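Local coordinates for translation initiation factor eIF2b-like protein,Translation initiation factor eIF2b-like protein (Chaetomium thermophilum, PDB 4ZEM) that probably contributes to guanine-nucleotide exchange during translation initiation as the beta subunit of the eIF2B complex, at residues P200-T203 / V204-F207; L208-A211 / A212-R215; P366-R369 / H370-G373. One frame throughout, in Å; residues are numbered along the deposited sequence.

From the N terminus, the chain leaves strand 194-198 and enters helix 202-214, where contact 1 (200-207) forms the first turns and contact 2 (208-215) the last turns and the exit toward strand 218-222. The two adjoin in sequence, their centres 12 Å apart, so together they span the helical crossover of one beta-alpha-beta unit. Contact 3 (366-373) comes much later, where edge strand 365-367 of the same mixed sheet gives way to helix 372-379; its centre is 21 Å from that of contact 1 and 25 Å from that of contact 2. Each closes only a turn between neighbouring residues, and the three run in series, neither nesting nor crossing.

Contact 1 of 3, residues P200-T203 / V204-F207; sequences PSKT and VERF
P200 and V204 meet at the start of helix 202-214 through their aliphatic carbons, CB of P200 lying 3.7 Å from CG1 of V204. That methyl reaches back because chi1 of V204 (179°) puts CG1 opposite the backbone N, while CG2 turns to OG of S201, the N-cap residue. The first carbonyls of the turn are then taken in order. S201 O accepts E205 N at 2.9 Å, the donor in the carbonyl plane and the N-H...O angle 158°. K202 O receives R206 N at 2.9 Å, and T203 O receives F207 N at 3.1 Å, both donors tilted from their carbonyl planes. Three successive i to i+4 bonds thus satisfy these acceptors.

Among the side chains, T203 OG1 is hydrogen-bonded to OD1 of D178, outside this turn. In one of its two conformers, and so less certainly, R206 NH2 forms a salt bridge with OD2 of the same carboxylate. K202, bent at chi2, crosses E205 obliquely and brings NZ to 3.8 Å from OE1 of E205, a long salt bridge; the E205 chain extends beyond CG toward the lysine. The roles separate: backbone bonds hold the turn, the apolar groups of T203, V204 and F207 lie on L304 of strand 301-304, and the long lysine-glutamate pair probably adds little.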
loop_
_atom_site.group_PDB
_atom_site.type_symbol
_atom_site.label_atom_id
_atom_site.label_comp_id
_atom_site.label_asym_id
_atom_site.label_seq_id
_atom_site.Cartn_x
_atom_site.Cartn_y
_atom_site.Cartn_z
ATOM N N PRO A 200 4.367 13.319 -9.599
ATOM C CA PRO A 200 3.312 12.301 -9.657
ATOM C C PRO A 200 3.817 10.868 -9.835
ATOM O O PRO A 200 4.653 10.588 -10.695
ATOM C CB PRO A 200 2.473 12.735 -10.873
ATOM C CG PRO A 200 3.366 13.597 -11.676
ATOM C CD PRO A 200 4.233 14.309 -10.684
ATOM N N SER A 201 3.286 9.972 -9.008
ATOM C CA SER A 201 3.530 8.534 -9.112
ATOM C C SER A 201 2.503 7.898 -10.047
ATOM O O SER A 201 1.664 8.601 -10.611
ATOM C CB SER A 201 3.448 7.889 -7.729
ATOM O OG SER A 201 2.208 8.202 -7.105
ATOM N N LYS A 202 2.552 6.575 -10.201
ATOM C CA LYS A 202 1.569 5.875 -11.029
ATOM C C LYS A 202 0.138 6.070 -10.560
ATOM O O LYS A 202 -0.773 6.197 -11.377
ATOM C CB LYS A 202 1.873 4.379 -11.091
ATOM C CG LYS A 202 2.820 3.989 -12.199
ATOM C CD LYS A 202 2.123 4.229 -13.535
ATOM C CE LYS A 202 3.025 3.955 -14.721
ATOM N NZ LYS A 202 2.255 4.007 -15.995
ATOM N N THR A 203 -0.053 6.091 -9.247
ATOM C CA THR A 203 -1.374 6.287 -8.674
ATOM C C THR A 203 -1.934 7.652 -9.062
ATOM O O THR A 203 -3.099 7.764 -9.432
ATOM C CB THR A 203 -1.339 6.152 -7.146
ATOM O OG1 THR A 203 -0.915 4.831 -6.810
ATOM C CG2 THR A 203 -2.722 6.399 -6.551
ATOM N N VAL A 204 -1.095 8.682 -8.993
ATOM C CA VAL A 204 -1.505 10.026 -9.370
ATOM C C VAL A 204 -1.768 10.103 -10.877
ATOM O O VAL A 204 -2.734 10.734 -11.321
ATOM C CB VAL A 204 -0.442 11.076 -8.980
ATOM C CG1 VAL A 204 -0.885 12.467 -9.413
ATOM C CG2 VAL A 204 -0.190 11.043 -7.482
ATOM N N GLU A 205 -0.923 9.442 -11.659
ATOM C CA GLU A 205 -1.095 9.432 -13.105
ATOM C C GLU A 205 -2.443 8.817 -13.485
ATOM O O GLU A 205 -3.169 9.373 -14.306
ATOM C CB GLU A 205 0.050 8.673 -13.783
ATOM C CG GLU A 205 1.417 9.356 -13.658
ATOM C CD GLU A 205 2.521 8.629 -14.421
ATOM O OE1 GLU A 205 2.198 7.771 -15.271
ATOM O OE2 GLU A 205 3.712 8.908 -14.159
ATOM N N ARG A 206 -2.785 7.686 -12.876
ATOM C CA ARG A 206 -4.049 7.027 -13.182
ATOM C C ARG A 206 -5.226 7.890 -12.734
ATOM O O ARG A 206 -6.277 7.902 -13.377
ATOM C CB ARG A 206 -4.111 5.641 -12.533
ATOM C CG ARG A 206 -3.070 4.661 -13.076
ATOM C CD ARG A 206 -3.442 3.219 -12.763
ATOM N NE ARG A 206 -2.428 2.269 -13.217
ATOM C CZ ARG A 206 -1.622 1.588 -12.406
ATOM N NH1 ARG A 206 -0.730 0.745 -12.907
ATOM N NH2 ARG A 206 -1.710 1.742 -11.092
ATOM N N PHE A 207 -5.033 8.623 -11.640
ATOM C CA PHE A 207 -6.033 9.544 -11.133
ATOM C C PHE A 207 -6.263 10.719 -12.096
ATOM O O PHE A 207 -7.407 11.054 -12.423
ATOM C CB PHE A 207 -5.582 10.042 -9.764
ATOM C CG PHE A 207 -6.548 10.978 -9.093
ATOM C CD1 PHE A 207 -7.586 10.484 -8.321
ATOM C CD2 PHE A 207 -6.391 12.352 -9.197
ATOM C CE1 PHE A 207 -8.464 11.339 -7.682
ATOM C CE2 PHE A 207 -7.261 13.210 -8.556
ATOM C CZ PHE A 207 -8.304 12.708 -7.801
#

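Contact 2 of 3, residues L208-A211 / A212-R215; sequences LVKA and ASKR
A211 O takes two donors where helix 202-214 runs out: K214 N at 2.9 Å and, in a weak bond with an N-H...O angle of 117°, R215 N. The stronger bond, from K214, spans only three residues and the i to i+4 bond from R215 is the weak one, so the regular pattern is giving way; the K214 donor, 58° out of the carbonyl plane, supports this. One turn earlier the pattern still holds, with A212 N 2.9 Å from L208 O, but S213 N makes only weak bonds to the oxygens of V209 and K210.

From CB outward, the R215 side chain starts beside A211 O, the oxygen that R215 N also reaches, with CB at 3.4 Å and CG at 3.9 Å from it. A bend at chi2 (-87°) then turns the chain away from the helix. A leucine in its place would probably leave the carbonyls of I189 and K214 without this donor and let the helix exit move relative to the loop at I189.

CE of K210 comes 3.8 Å from NZ of K214, and the two NZ atoms are 4.2 Å apart, a like-charge approach that the salt bridge from K214 NZ to E186 OE2 probably offsets. The R215 guanidinium closes the helix end through its donors: NE binds the carbonyl of I189, NH1 that of K214 at 3.3 Å, tilted from the guanidinium plane, and NH2, weakly, that of E186.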
loop_
_atom_site.group_PDB
_atom_site.type_symbol
_atom_site.label_atom_id
_atom_site.label_comp_id
_atom_site.label_asym_id
_atom_site.label_seq_id
_atom_site.Cartn_x
_atom_site.Cartn_y
_atom_site.Cartn_z
ATOM N N LEU A 208 -5.177 11.331 -12.562
ATOM C CA LEU A 208 -5.286 12.465 -13.474
ATOM C C LEU A 208 -5.868 12.071 -14.828
ATOM O O LEU A 208 -6.727 12.771 -15.374
ATOM C CB LEU A 208 -3.921 13.117 -13.673
ATOM C CG LEU A 208 -3.338 13.778 -12.425
ATOM C CD1 LEU A 208 -1.924 14.271 -12.709
ATOM C CD2 LEU A 208 -4.239 14.908 -11.924
ATOM N N VAL A 209 -5.406 10.942 -15.360
ATOM C CA VAL A 209 -5.884 10.437 -16.643
ATOM C C VAL A 209 -7.380 10.116 -16.606
ATOM O O VAL A 209 -8.108 10.417 -17.556
ATOM C CB VAL A 209 -5.070 9.187 -17.080
ATOM C CG1 VAL A 209 -5.795 8.381 -18.148
ATOM C CG2 VAL A 209 -3.684 9.612 -17.552
ATOM N N LYS A 210 -7.835 9.533 -15.500
ATOM C CA LYS A 210 -9.245 9.201 -15.332
ATOM C C LYS A 210 -10.060 10.492 -15.272
ATOM O O LYS A 210 -11.115 10.607 -15.898
ATOM C CB LYS A 210 -9.458 8.367 -14.065
ATOM C CG LYS A 210 -10.700 7.467 -14.074
ATOM C CD LYS A 210 -12.016 8.198 -13.998
ATOM C CE LYS A 210 -13.160 7.200 -13.927
ATOM N NZ LYS A 210 -13.119 6.227 -15.048
ATOM N N ALA A 211 -9.553 11.460 -14.516
ATOM C CA ALA A 211 -10.232 12.736 -14.352
ATOM C C ALA A 211 -10.384 13.434 -15.701
ATOM O O ALA A 211 -11.422 14.030 -15.992
ATOM C CB ALA A 211 -9.464 13.619 -13.373
ATOM N N ALA A 212 -9.353 13.317 -16.531
ATOM C CA ALA A 212 -9.337 13.928 -17.856
ATOM C C ALA A 212 -10.478 13.404 -18.725
ATOM O O ALA A 212 -10.976 14.116 -19.600
ATOM C CB ALA A 212 -8.002 13.681 -18.534
ATOM N N SER A 213 -10.860 12.148 -18.509
ATOM C CA SER A 213 -11.954 11.538 -19.263
ATOM C C SER A 213 -13.285 12.198 -18.920
ATOM O O SER A 213 -14.234 12.091 -19.679
ATOM C CB SER A 213 -12.046 10.030 -19.004
ATOM O OG SER A 213 -12.567 9.753 -17.714
ATOM N N LYS A 214 -13.385 12.802 -17.736
ATOM C CA LYS A 214 -14.649 13.408 -17.319
ATOM C C LYS A 214 -14.601 14.892 -17.003
ATOM O O LYS A 214 -15.617 15.482 -16.653
ATOM C CB LYS A 214 -15.178 12.666 -16.102
ATOM C CG LYS A 214 -15.331 11.188 -16.347
ATOM C CD LYS A 214 -16.151 10.541 -15.270
ATOM C CE LYS A 214 -16.481 9.114 -15.642
ATOM N NZ LYS A 214 -16.746 8.304 -14.431
ATOM N N ARG A 215 -13.423 15.493 -17.100
ATOM C CA ARG A 215 -13.263 16.895 -16.733
ATOM C C ARG A 215 -12.296 17.604 -17.662
ATOM O O ARG A 215 -11.357 16.997 -18.184
ATOM C CB ARG A 215 -12.760 17.025 -15.286
ATOM C CG ARG A 215 -13.732 16.561 -14.229
ATOM C CD ARG A 215 -14.649 17.688 -13.856
ATOM N NE ARG A 215 -15.495 17.353 -12.721
ATOM C CZ ARG A 215 -16.704 16.821 -12.835
ATOM N NH1 ARG A 215 -17.206 16.575 -14.035
ATOM N NH2 ARG A 215 -17.414 16.550 -11.749
#

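Contact 3 of 3, residues P366-R369 / H370-G373; sequences PQTR and HHLG
T368 and H371 open the turn between strand 365-367 and helix 372-379: H371 N donates to T368 O at 3.0 Å. One residue on, L372 N donates to R369 O at 3.3 Å. Both donors stand well above the plane of the carbonyl they reach, by 60° and 68°, and both bonds span three residues, so the chain coils tightly as it leaves the extended strand.

The H371 side chain folds back onto the same threonine. Its ND1 accepts T368 N at 3.0 Å, nearly straight and with the donor at the ring edge, in the ring plane. Acceptance at ND1 is consistent with a proton, if the ring is neutral, on NE2. Main chain and imidazole therefore tie these two residues together reciprocally. Q367 crosses H371 at about a right angle, its amide plane nearly perpendicular to the ring, and sets OE1 beside CB of H371; NE2 makes a weak hydrogen bond to G365 O.

The strand concerned is an edge strand, antiparallel to its neighbour 359-362, of the seven-stranded mixed sheet of a Rossmann-like domain, hydrogen-bonded through the Q367 backbone to Y360, so the turn carries the chain off the sheet's edge into the next helix.

R369 and H370 pair side by side in sequence. With CG of R369 set between its own N and carbonyl carbon (chi1 66°), that methylene sits over one face of the H370 imidazole, 3.8 Å from its centroid, a CH-pi contact almost along the ring normal. At the edge of the same ring OG1 of T368 lies 3.4 Å from CD2 of H370. Beyond this methylene the arginine bends at chi3 and NH1 forms a salt bridge with D355, while L372, buried, packs on Y360 and F310.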
loop_
_atom_site.group_PDB
_atom_site.type_symbol
_atom_site.label_atom_id
_atom_site.label_comp_id
_atom_site.label_asym_id
_atom_site.label_seq_id
_atom_site.Cartn_x
_atom_site.Cartn_y
_atom_site.Cartn_z
ATOM N N PRO A 366 -12.595 9.823 -0.201
ATOM C CA PRO A 366 -11.869 10.875 0.519
ATOM C C PRO A 366 -12.156 10.819 2.017
ATOM O O PRO A 366 -13.288 10.550 2.414
ATOM C CB PRO A 366 -12.406 12.160 -0.119
ATOM C CG PRO A 366 -13.781 11.783 -0.571
ATOM C CD PRO A 366 -13.639 10.382 -1.079
ATOM N N GLN A 367 -11.127 11.032 2.834
ATOM C CA GLN A 367 -11.254 10.933 4.290
ATOM C C GLN A 367 -10.562 12.103 4.972
ATOM O O GLN A 367 -9.629 12.686 4.415
ATOM C CB GLN A 367 -10.654 9.618 4.809
ATOM C CG GLN A 367 -11.039 8.379 4.009
ATOM C CD GLN A 367 -12.408 7.839 4.362
ATOM O OE1 GLN A 367 -12.907 8.046 5.469
ATOM N NE2 GLN A 367 -13.031 7.151 3.412
ATOM N N THR A 368 -11.027 12.451 6.172
ATOM C CA THR A 368 -10.314 13.408 7.017
ATOM C C THR A 368 -9.475 12.638 8.037
ATOM O O THR A 368 -9.616 11.421 8.169
ATOM C CB THR A 368 -11.271 14.352 7.755
ATOM O OG1 THR A 368 -12.031 13.609 8.716
ATOM C CG2 THR A 368 -12.213 15.033 6.773
ATOM N N ARG A 369 -8.622 13.343 8.774
ATOM C CA ARG A 369 -7.791 12.703 9.792
ATOM C C ARG A 369 -8.642 11.988 10.852
ATOM O O ARG A 369 -8.225 10.981 11.418
ATOM C CB ARG A 369 -6.854 13.720 10.452
ATOM C CG ARG A 369 -7.553 14.794 11.264
ATOM C CD ARG A 369 -6.652 15.306 12.373
ATOM N NE ARG A 369 -5.649 16.250 11.890
ATOM C CZ ARG A 369 -4.574 16.612 12.583
ATOM N NH1 ARG A 369 -3.715 17.484 12.073
ATOM N NH2 ARG A 369 -4.356 16.099 13.787
ATOM N N HIS A 370 -9.821 12.528 11.138
ATOM C CA HIS A 370 -10.732 11.928 12.115
ATOM C C HIS A 370 -11.286 10.579 11.655
ATOM O O HIS A 370 -11.648 9.739 12.476
ATOM C CB HIS A 370 -11.862 12.902 12.442
ATOM C CG HIS A 370 -11.415 14.329 12.505
ATOM N ND1 HIS A 370 -10.695 14.836 13.567
ATOM C CD2 HIS A 370 -11.561 15.354 11.629
ATOM C CE1 HIS A 370 -10.428 16.112 13.349
ATOM N NE2 HIS A 370 -10.944 16.450 12.180
ATOM N N HIS A 371 -11.387 10.385 10.346
ATOM C CA HIS A 371 -11.857 9.115 9.800
ATOM C C HIS A 371 -10.818 7.972 9.891
ATOM O O HIS A 371 -11.177 6.797 9.782
ATOM C CB HIS A 371 -12.288 9.308 8.344
ATOM C CG HIS A 371 -13.521 10.142 8.185
ATOM N ND1 HIS A 371 -13.508 11.374 7.565
ATOM C CD2 HIS A 371 -14.803 9.923 8.562
ATOM C CE1 HIS A 371 -14.728 11.882 7.576
ATOM N NE2 HIS A 371 -15.534 11.021 8.171
ATOM N N LEU A 372 -9.539 8.318 10.064
ATOM C CA LEU A 372 -8.449 7.332 10.000
ATOM C C LEU A 372 -8.509 6.247 11.085
ATOM O O LEU A 372 -8.190 5.083 10.830
ATOM C CB LEU A 372 -7.090 8.038 10.063
ATOM C CG LEU A 372 -6.772 9.030 8.934
ATOM C CD1 LEU A 372 -5.401 9.674 9.137
ATOM C CD2 LEU A 372 -6.873 8.383 7.556
ATOM N N GLY A 373 -8.891 6.631 12.296
ATOM C CA GLY A 373 -8.962 5.683 13.390
ATOM C C GLY A 373 -9.890 4.524 13.071
ATOM O O GLY A 373 -9.557 3.360 13.321
#